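Local coordinates for protein EF-P arginine 32 rhamnosyl-transferase (Pseudomonas putida KT2440, PDB 5NV8) that belongs to the EarP family of rhamnosyltransferases, two-domain proteins of GT-B type, and here carries 2'-deoxy-thymidine-beta-L-rhamnose in a pocket, at residues A[162-167]-A[376-381]; A[199-204]-A[223-228]; A[216-221]-A[349-354]. One frame throughout, in Å; residues are numbered along the deposited sequence.

Contact 1: residues A[162-167]-A[376-381]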
loop_
_atom_site.group_PDB
_atom_site.type_symbol
_atom_site.label_atom_id
_atom_site.label_comp_id
_atom_site.label_asym_id
_atom_site.label_seq_id
_atom_site.Cartn_x
_atom_site.Cartn_y
_atom_site.Cartn_z
ATOM N N GLY A 162 11.368 12.162 0.310
ATOM C CA GLY A 162 10.073 11.888 0.904
ATOM C C GLY A 162 9.435 10.598 0.420
ATOM O O GLY A 162 10.039 9.530 0.491
ATOM N N LEU A 163 8.205 10.699 -0.080
ATOM C CA LEU A 163 7.460 9.544 -0.559
ATOM C C LEU A 163 6.982 9.795 -1.981
ATOM O O LEU A 163 6.766 10.939 -2.390
ATOM C CB LEU A 163 6.263 9.231 0.351
ATOM C CG LEU A 163 6.489 9.398 1.858
ATOM C CD1 LEU A 163 5.171 9.473 2.612
ATOM C CD2 LEU A 163 7.350 8.272 2.405
ATOM N N LEU A 164 6.828 8.711 -2.738
ATOM C CA LEU A 164 6.300 8.806 -4.093
ATOM C C LEU A 164 4.826 9.184 -4.044
ATOM O O LEU A 164 4.010 8.466 -3.458
ATOM C CB LEU A 164 6.489 7.486 -4.836
ATOM C CG LEU A 164 7.936 7.036 -5.025
ATOM C CD1 LEU A 164 8.004 5.529 -5.187
ATOM C CD2 LEU A 164 8.565 7.746 -6.218
ATOM N N ARG A 165 4.490 10.313 -4.660
ATOM C CA ARG A 165 3.109 10.787 -4.711
ATOM C C ARG A 165 2.925 11.527 -6.027
ATOM O O ARG A 165 3.538 12.578 -6.239
ATOM C CB ARG A 165 2.789 11.686 -3.521
ATOM C CG ARG A 165 1.308 11.962 -3.309
ATOM C CD ARG A 165 1.083 13.211 -2.459
ATOM N NE ARG A 165 1.964 14.319 -2.829
ATOM C CZ ARG A 165 2.999 14.730 -2.105
ATOM N NH1 ARG A 165 3.310 14.109 -0.976
ATOM N NH2 ARG A 165 3.739 15.748 -2.520
ATOM N N GLU A 166 2.096 10.968 -6.904
ATOM C CA GLU A 166 1.785 11.609 -8.173
ATOM C C GLU A 166 1.073 12.939 -7.946
ATOM O O GLU A 166 0.292 13.100 -7.004
ATOM C CB GLU A 166 0.916 10.689 -9.037
ATOM C CG GLU A 166 1.545 9.338 -9.378
ATOM C CD GLU A 166 1.479 8.322 -8.249
ATOM O OE1 GLU A 166 1.093 8.681 -7.118
ATOM O OE2 GLU A 166 1.831 7.152 -8.496
ATOM N N GLY A 167 1.343 13.895 -8.841
ATOM C CA GLY A 167 0.794 15.234 -8.686
ATOM C C GLY A 167 -0.720 15.282 -8.589
ATOM O O GLY A 167 -1.269 16.089 -7.835
ATOM N N PRO A 376 6.779 18.085 -0.493
ATOM C CA PRO A 376 7.050 17.689 -1.879
ATOM C C PRO A 376 7.349 16.199 -1.992
ATOM O O PRO A 376 7.936 15.587 -1.097
ATOM C CB PRO A 376 8.266 18.541 -2.258
ATOM C CG PRO A 376 8.119 19.764 -1.422
ATOM C CD PRO A 376 7.519 19.302 -0.114
ATOM N N ASP A 377 6.930 15.621 -3.113
ATOM C CA ASP A 377 7.035 14.187 -3.325
ATOM C C ASP A 377 8.485 13.789 -3.591
ATOM O O ASP A 377 9.394 14.621 -3.654
ATOM C CB ASP A 377 6.134 13.764 -4.480
ATOM C CG ASP A 377 6.540 14.402 -5.794
ATOM O OD1 ASP A 377 6.470 15.643 -5.896
ATOM O OD2 ASP A 377 6.928 13.667 -6.724
ATOM N N LEU A 378 8.695 12.484 -3.769
ATOM C CA LEU A 378 10.047 11.969 -3.950
ATOM C C LEU A 378 10.592 12.289 -5.338
ATOM O O LEU A 378 11.771 12.635 -5.479
ATOM C CB LEU A 378 10.070 10.462 -3.702
ATOM C CG LEU A 378 11.465 9.840 -3.664
ATOM C CD1 LEU A 378 12.184 10.221 -2.370
ATOM C CD2 LEU A 378 11.381 8.335 -3.829
ATOM N N ALA A 379 9.755 12.170 -6.373
ATOM C CA ALA A 379 10.218 12.460 -7.729
ATOM C C ALA A 379 10.692 13.902 -7.853
ATOM O O ALA A 379 11.731 14.173 -8.468
ATOM C CB ALA A 379 9.111 12.164 -8.741
ATOM N N THR A 380 9.947 14.843 -7.266
ATOM C CA THR A 380 10.407 16.227 -7.227
ATOM C C THR A 380 11.677 16.355 -6.394
ATOM O O THR A 380 12.584 17.122 -6.741
ATOM C CB THR A 380 9.304 17.130 -6.670
ATOM O OG1 THR A 380 8.133 17.017 -7.488
ATOM C CG2 THR A 380 9.760 18.587 -6.632
ATOM N N ALA A 381 11.765 15.597 -5.295
ATOM C CA ALA A 381 12.957 15.645 -4.455
ATOM C C ALA A 381 14.183 15.118 -5.187
ATOM O O ALA A 381 15.307 15.551 -4.909
ATOM C CB ALA A 381 12.727 14.856 -3.165
HETATM O O HOH W 1 6.424 13.252 0.587
#

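Contact 2: residues A[199-204]-A[223-228]. With TRH (2'-deoxy-thymidine-beta-L-rhamnose), chain B.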
loop_
_atom_site.group_PDB
_atom_site.type_symbol
_atom_site.label_atom_id
_atom_site.label_comp_id
_atom_site.label_asym_id
_atom_site.label_seq_id
_atom_site.Cartn_x
_atom_site.Cartn_y
_atom_site.Cartn_z
ATOM N N LEU A 199 -19.033 -3.974 5.757
ATOM C CA LEU A 199 -17.720 -3.341 5.806
ATOM C C LEU A 199 -16.797 -3.994 4.782
ATOM O O LEU A 199 -16.664 -5.220 4.751
ATOM C CB LEU A 199 -17.129 -3.462 7.215
ATOM C CG LEU A 199 -15.873 -2.637 7.524
ATOM C CD1 LEU A 199 -16.234 -1.187 7.816
ATOM C CD2 LEU A 199 -15.093 -3.245 8.686
ATOM N N LEU A 200 -16.166 -3.181 3.934
ATOM C CA LEU A 200 -15.342 -3.675 2.835
ATOM C C LEU A 200 -13.881 -3.565 3.253
ATOM O O LEU A 200 -13.417 -2.473 3.597
ATOM C CB LEU A 200 -15.611 -2.880 1.551
ATOM C CG LEU A 200 -15.267 -3.482 0.179
ATOM C CD1 LEU A 200 -16.005 -4.802 -0.062
ATOM C CD2 LEU A 200 -15.521 -2.508 -0.979
ATOM N N ILE A 201 -13.171 -4.693 3.253
ATOM C CA ILE A 201 -11.795 -4.787 3.728
ATOM C C ILE A 201 -10.958 -5.460 2.650
ATOM O O ILE A 201 -11.280 -6.572 2.216
ATOM C CB ILE A 201 -11.693 -5.577 5.049
ATOM C CG1 ILE A 201 -12.504 -4.907 6.159
ATOM C CG2 ILE A 201 -10.226 -5.758 5.442
ATOM C CD1 ILE A 201 -12.486 -5.699 7.462
ATOM N N SER A 202 -9.911 -4.783 2.199
ATOM C CA SER A 202 -8.911 -5.399 1.340
ATOM C C SER A 202 -7.755 -5.892 2.200
ATOM O O SER A 202 -7.326 -5.210 3.135
ATOM C CB SER A 202 -8.395 -4.429 0.267
ATOM O OG SER A 202 -7.617 -3.383 0.823
ATOM N N LEU A 203 -7.255 -7.085 1.891
ATOM C CA LEU A 203 -6.147 -7.664 2.640
ATOM C C LEU A 203 -5.097 -8.172 1.667
ATOM O O LEU A 203 -5.389 -9.014 0.808
ATOM C CB LEU A 203 -6.618 -8.789 3.568
ATOM C CG LEU A 203 -5.564 -9.824 3.957
ATOM C CD1 LEU A 203 -4.554 -9.202 4.910
ATOM C CD2 LEU A 203 -6.215 -11.026 4.613
ATOM N N PHE A 204 -3.878 -7.666 1.810
ATOM C CA PHE A 204 -2.749 -8.022 0.959
ATOM C C PHE A 204 -1.520 -8.052 1.858
ATOM O O PHE A 204 -1.034 -6.996 2.281
ATOM C CB PHE A 204 -2.591 -7.016 -0.183
ATOM C CG PHE A 204 -1.275 -7.098 -0.902
ATOM C CD1 PHE A 204 -0.945 -8.206 -1.669
ATOM C CD2 PHE A 204 -0.373 -6.051 -0.827
ATOM C CE1 PHE A 204 0.271 -8.270 -2.337
ATOM C CE2 PHE A 204 0.839 -6.106 -1.490
ATOM C CZ PHE A 204 1.164 -7.218 -2.247
ATOM N N GLN A 223 -22.308 -7.672 12.306
ATOM C CA GLN A 223 -22.468 -6.893 11.088
ATOM C C GLN A 223 -21.621 -7.509 9.985
ATOM O O GLN A 223 -20.480 -7.921 10.233
ATOM C CB GLN A 223 -22.069 -5.425 11.309
ATOM C CG GLN A 223 -22.987 -4.681 12.270
ATOM C CD GLN A 223 -22.238 -3.728 13.181
ATOM O OE1 GLN A 223 -21.495 -2.863 12.718
ATOM N NE2 GLN A 223 -22.428 -3.888 14.487
ATOM N N PRO A 224 -22.143 -7.586 8.763
ATOM C CA PRO A 224 -21.458 -8.348 7.714
ATOM C C PRO A 224 -20.135 -7.715 7.308
ATOM O O PRO A 224 -19.911 -6.511 7.451
ATOM C CB PRO A 224 -22.456 -8.330 6.551
ATOM C CG PRO A 224 -23.296 -7.121 6.794
ATOM C CD PRO A 224 -23.406 -6.996 8.286
ATOM N N CYS A 225 -19.249 -8.562 6.790
ATOM C CA CYS A 225 -17.956 -8.131 6.278
ATOM C C CYS A 225 -17.735 -8.742 4.903
ATOM O O CYS A 225 -17.978 -9.938 4.704
ATOM C CB CYS A 225 -16.817 -8.526 7.225
ATOM S SG CYS A 225 -15.150 -8.229 6.568
ATOM N N HIS A 226 -17.281 -7.917 3.959
ATOM C CA HIS A 226 -16.918 -8.355 2.615
ATOM C C HIS A 226 -15.417 -8.151 2.447
ATOM O O HIS A 226 -14.944 -7.012 2.386
ATOM C CB HIS A 226 -17.705 -7.587 1.555
ATOM C CG HIS A 226 -17.735 -8.261 0.217
ATOM N ND1 HIS A 226 -18.778 -8.106 -0.672
ATOM C CD2 HIS A 226 -16.853 -9.096 -0.381
ATOM C CE1 HIS A 226 -18.536 -8.816 -1.759
ATOM N NE2 HIS A 226 -17.374 -9.427 -1.608
ATOM N N LEU A 227 -14.675 -9.254 2.377
ATOM C CA LEU A 227 -13.220 -9.226 2.304
ATOM C C LEU A 227 -12.771 -9.521 0.879
ATOM O O LEU A 227 -13.153 -10.544 0.300
ATOM C CB LEU A 227 -12.612 -10.240 3.276
ATOM C CG LEU A 227 -11.088 -10.331 3.392
ATOM C CD1 LEU A 227 -10.529 -9.153 4.165
ATOM C CD2 LEU A 227 -10.677 -11.640 4.054
ATOM N N LEU A 228 -11.964 -8.626 0.319
ATOM C CA LEU A 228 -11.432 -8.768 -1.032
ATOM C C LEU A 228 -9.959 -9.132 -0.938
ATOM O O LEU A 228 -9.173 -8.408 -0.320
ATOM C CB LEU A 228 -11.634 -7.482 -1.834
ATOM C CG LEU A 228 -13.098 -7.055 -1.996
ATOM C CD1 LEU A 228 -13.217 -5.747 -2.773
ATOM C CD2 LEU A 228 -13.933 -8.143 -2.637
HETATM O O4P TRH B . 5.816 -7.241 -0.073
HETATM P P2 TRH B . 5.920 -6.310 -1.226
HETATM O O3P TRH B . 5.584 -7.042 -2.629
HETATM O O1 TRH B . 7.379 -5.639 -1.350
HETATM C C1 TRH B . 8.384 -6.013 -0.386
HETATM C C2 TRH B . 9.657 -5.175 -0.572
HETATM O O2 TRH B . 9.901 -4.902 -1.953
HETATM C C3 TRH B . 10.876 -5.940 -0.042
HETATM O O3 TRH B . 11.317 -6.881 -1.030
HETATM C C4 TRH B . 10.488 -6.693 1.214
HETATM O O4 TRH B . 9.978 -5.758 2.183
HETATM O OPP TRH B . 4.839 -5.115 -1.092
HETATM P P TRH B . 5.000 -3.798 -1.986
HETATM O O1P TRH B . 6.247 -3.041 -1.715
HETATM O O2P TRH B . 3.689 -2.889 -1.739
HETATM O "O5'" TRH B . 4.881 -4.251 -3.526
HETATM C "C5'" TRH B . 3.603 -4.558 -4.080
HETATM C "C4'" TRH B . 3.517 -3.925 -5.459
HETATM O "O4'" TRH B . 2.505 -4.671 -6.190
HETATM C "C3'" TRH B . 2.943 -2.529 -5.322
HETATM O "O3'" TRH B . 3.090 -1.831 -6.565
HETATM C "C2'" TRH B . 1.489 -2.893 -5.131
HETATM C "C1'" TRH B . 1.417 -3.734 -6.382
HETATM N N11 TRH B . 0.137 -4.451 -6.570
HETATM C C21 TRH B . -0.488 -4.340 -7.749
HETATM O O21 TRH B . -0.007 -3.647 -8.644
HETATM N N31 TRH B . -1.688 -5.007 -7.973
HETATM C C41 TRH B . -2.256 -5.799 -6.982
HETATM O O41 TRH B . -3.319 -6.376 -7.205
HETATM C C51 TRH B . -1.611 -5.920 -5.759
HETATM C C5A TRH B . -2.169 -6.710 -4.762
HETATM C C61 TRH B . -0.408 -5.249 -5.547
#

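Contact 3: residues A[216-221]-A[349-354]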
loop_
_atom_site.group_PDB
_atom_site.type_symbol
_atom_site.label_atom_id
_atom_site.label_comp_id
_atom_site.label_asym_id
_atom_site.label_seq_id
_atom_site.Cartn_x
_atom_site.Cartn_y
_atom_site.Cartn_z
ATOM N N ASP A 216 -11.938 -15.328 12.252
ATOM C CA ASP A 216 -12.917 -15.771 13.239
ATOM C C ASP A 216 -13.646 -14.581 13.853
ATOM O O ASP A 216 -14.843 -14.664 14.150
ATOM C CB ASP A 216 -12.237 -16.601 14.328
ATOM C CG ASP A 216 -11.807 -17.970 13.836
ATOM O OD1 ASP A 216 -12.367 -18.448 12.828
ATOM O OD2 ASP A 216 -10.911 -18.574 14.466
ATOM N N ALA A 217 -12.939 -13.466 14.047
ATOM C CA ALA A 217 -13.577 -12.268 14.585
ATOM C C ALA A 217 -14.574 -11.681 13.594
ATOM O O ALA A 217 -15.688 -11.306 13.976
ATOM C CB ALA A 217 -12.515 -11.235 14.962
ATOM N N LEU A 218 -14.191 -11.596 12.316
ATOM C CA LEU A 218 -15.095 -11.057 11.303
ATOM C C LEU A 218 -16.312 -11.954 11.112
ATOM O O LEU A 218 -17.443 -11.463 10.998
ATOM C CB LEU A 218 -14.350 -10.881 9.978
ATOM C CG LEU A 218 -13.111 -9.977 9.986
ATOM C CD1 LEU A 218 -12.514 -9.847 8.589
ATOM C CD2 LEU A 218 -13.451 -8.606 10.552
ATOM N N ALA A 219 -16.103 -13.273 11.084
ATOM C CA ALA A 219 -17.210 -14.195 10.860
ATOM C C ALA A 219 -18.206 -14.181 12.011
ATOM O O ALA A 219 -19.398 -14.430 11.797
ATOM C CB ALA A 219 -16.679 -15.611 10.640
ATOM N N THR A 220 -17.747 -13.892 13.226
ATOM C CA THR A 220 -18.602 -13.914 14.406
ATOM C C THR A 220 -19.202 -12.553 14.736
ATOM O O THR A 220 -19.986 -12.453 15.685
ATOM C CB THR A 220 -17.823 -14.438 15.620
ATOM O OG1 THR A 220 -16.572 -13.748 15.730
ATOM C CG2 THR A 220 -17.557 -15.930 15.481
ATOM N N ALA A 221 -18.855 -11.510 13.988
ATOM C CA ALA A 221 -19.415 -10.191 14.235
ATOM C C ALA A 221 -20.908 -10.173 13.909
ATOM O O ALA A 221 -21.425 -11.026 13.182
ATOM C CB ALA A 221 -18.684 -9.136 13.406
ATOM N N GLN A 349 -9.300 -9.561 19.722
ATOM C CA GLN A 349 -9.418 -8.518 20.739
ATOM C C GLN A 349 -9.030 -7.155 20.181
ATOM O O GLN A 349 -9.722 -6.158 20.422
ATOM C CB GLN A 349 -8.549 -8.859 21.953
ATOM C CG GLN A 349 -8.991 -10.088 22.731
ATOM C CD GLN A 349 -10.374 -9.943 23.340
ATOM O OE1 GLN A 349 -10.819 -8.837 23.645
ATOM N NE2 GLN A 349 -11.058 -11.068 23.526
ATOM N N ALA A 350 -7.930 -7.094 19.428
ATOM C CA ALA A 350 -7.469 -5.821 18.884
ATOM C C ALA A 350 -8.460 -5.260 17.872
ATOM O O ALA A 350 -8.792 -4.070 17.909
ATOM C CB ALA A 350 -6.089 -5.993 18.251
ATOM N N TRP A 351 -8.948 -6.109 16.961
ATOM C CA TRP A 351 -9.866 -5.641 15.926
ATOM C C TRP A 351 -11.132 -5.046 16.531
ATOM O O TRP A 351 -11.575 -3.966 16.122
ATOM C CB TRP A 351 -10.207 -6.784 14.970
ATOM C CG TRP A 351 -11.336 -6.479 14.039
ATOM C CD1 TRP A 351 -12.605 -6.971 14.103
ATOM C CD2 TRP A 351 -11.299 -5.610 12.899
ATOM N NE1 TRP A 351 -13.363 -6.461 13.080
ATOM C CE2 TRP A 351 -12.586 -5.623 12.325
ATOM C CE3 TRP A 351 -10.306 -4.820 12.312
ATOM C CZ2 TRP A 351 -12.905 -4.879 11.189
ATOM C CZ3 TRP A 351 -10.624 -4.082 11.186
ATOM C CH2 TRP A 351 -11.914 -4.116 10.636
ATOM N N ARG A 352 -11.724 -5.725 17.517
ATOM C CA ARG A 352 -12.940 -5.207 18.138
ATOM C C ARG A 352 -12.666 -3.920 18.909
ATOM O O ARG A 352 -13.491 -2.999 18.904
ATOM C CB ARG A 352 -13.559 -6.255 19.063
ATOM C CG ARG A 352 -14.109 -7.468 18.329
ATOM C CD ARG A 352 -14.768 -8.457 19.275
ATOM N NE ARG A 352 -13.817 -9.434 19.794
ATOM C CZ ARG A 352 -13.659 -10.661 19.308
ATOM N NH1 ARG A 352 -14.380 -11.076 18.276
ATOM N NH2 ARG A 352 -12.767 -11.472 19.850
ATOM N N ALA A 353 -11.507 -3.838 19.572
ATOM C CA ALA A 353 -11.146 -2.611 20.275
ATOM C C ALA A 353 -11.013 -1.441 19.309
ATOM O O ALA A 353 -11.485 -0.335 19.595
ATOM C CB ALA A 353 -9.850 -2.815 21.054
ATOM N N ALA A 354 -10.375 -1.663 18.156
ATOM C CA ALA A 354 -10.232 -0.586 17.181
ATOM C C ALA A 354 -11.579 -0.169 16.603
ATOM O O ALA A 354 -11.782 1.012 16.297
ATOM C CB ALA A 354 -9.281 -1.009 16.060
#

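Contact 1: residues A[162-167]-A[376-381]
Leu163 O accepts a hydrogen bond from Leu378 N at 2.8 Å; the donor stands above the carbonyl plane and the bond is bent, with 136° at the hydrogen. It holds the loop 162-167 against the first turn of helix 378-387. One residue earlier, Asp377 is the N-cap of that helix. Its CG lies between the backbone N and the carbonyl carbon (chi1 63°). Asp377 OD2 takes the capping bond from Thr380 N at 3.3 Å, met from above the carboxylate plane, and Asp377 OD1 is met on its syn side by Thr380 OG1 at 2.7 Å. In a GT-B protein the last helix commonly crosses back to the N-terminal domain, and here Asp377 and Leu164 both also touch helix 30-43. Arg165 lays one face of its guanidinium over the Asp377 methylene, Arg165 NH2 being 3.7 Å from Asp377 CB. The opposite charges are near but not paired, and any attraction is probably weak: Asp377 OD1 is 4.3 Å from Arg165 NH2 and well out of the guanidinium plane, while NH2 is hydrogen-bonded to Gln375 O. Leu378 CD1 lies 3.4 Å from Gly162 N, on the backbone, while Leu378 CD2 meets Leu164 CD2 at 3.7 Å. A water accepts from Leu163 N and donates to Pro376 O.

Contact 2: residues A[199-204]-A[223-228]
Leu199 opens the hydrogen-bond ladder of a parallel strand pair: its N donates to Pro224 O, just before strand 225-230, at 3.2 Å, and its O receives His226 N at 2.9 Å. Leu200 turns to the other side of the sheet and lies beside His226, both side chains pointing the same way, with Leu200 CD1 at 3.6 Å from His226 CB. That methyl also reaches toward Leu228 CD1. The imidazole is held by partners beyond the two strands, ND1 by Val195 N and NE2 by Gln261 OE1. Ile201 is bonded twice, N to His226 O at 3.0 Å and O to Leu228 N at 2.9 Å. Its chain is extended at chi2 (177°), which puts Ile201 CD1 3.8 Å from Cys225 SG, and Ile201 CG2 touches Leu227 CD1 at 3.6 Å. Ser202 pairs with Leu228 and directs OG to Asn281 OD1. Leu203 N closes the ladder on Leu228 O, and its CB packs against Leu227 CD1. Just past the strand, Phe204 belongs to the ligand pocket: C5A of 2'-deoxy-thymidine-beta-L-rhamnose lies over one face of the ring, 3.6 Å from Phe204 CD1. The strands are the two ends of a beta-alpha-beta unit of a Rossmann-like domain. Strand 199-203 is flanked by 280-284 and strand 225-230 by 258-263, while helices 211-220 and 347-355 cover the side bearing Leu199, Ile201, Cys225 and Leu227.

Contact 3: residues A[216-221]-A[349-354]
Leu218 sets a methyl against the indole of Trp351, where helix 211-220, the connecting helix of a beta-alpha-beta unit, meets helix 347-355. The short helical segments run at 51° to each other with axes 10.2 Å apart, and no hydrogen bond links them; side chains bridge the gap. Trp351 points its CB toward the other helix, with CG anti to the backbone N (chi1 169°). The leucine crosses it at about a right angle. Leu218 CD2 sits 3.1 Å above the plane of the Trp351 indole, offset toward the rim, 3.3 Å from Trp351 NE1 and 3.6 Å from Trp351 CE2. Trp214 and Phe280 add edge-to-face contacts to the same indole, and Leu218 also touches Leu258 of the sheet. Ala217 faces the junction between Trp351 and Arg352, its CB 4.4 Å from Trp351 CD1. On the exposed flank the Arg352 chain bends at chi3 (-89°), and Arg352 NH1 comes obliquely within 3.8 Å of Ala217 CB. Thr220 OG1 is hydrogen-bonded to Asp216 O of its own helix; it lies at the guanidinium edge, near the plane, 4.3 Å from Arg352 NH1, too far for a bond.

How the contacts relate
Contacts 2 and 3 are neighbours, their centres about 12 Å apart, and share one beta-alpha-beta unit: contact 2 pairs its strands, contact 3 packs its helix against helix 347-355. They touch directly, with Ile201 CD1 3.6 Å from Trp351 CH2 and Cys225 SG 3.7 Å from Leu218 CD1. Along the chain their segments alternate. Contact 1 lies on the other side of the chain's centre, about 30 Å from contact 2 and 36 Å from contact 3 between centres. In sequence, the mixed sheet and its covering helices lie between the two segments of contact 1, 162-167 and 376-381, and the last helix, 378-387, packs near helix 30-43.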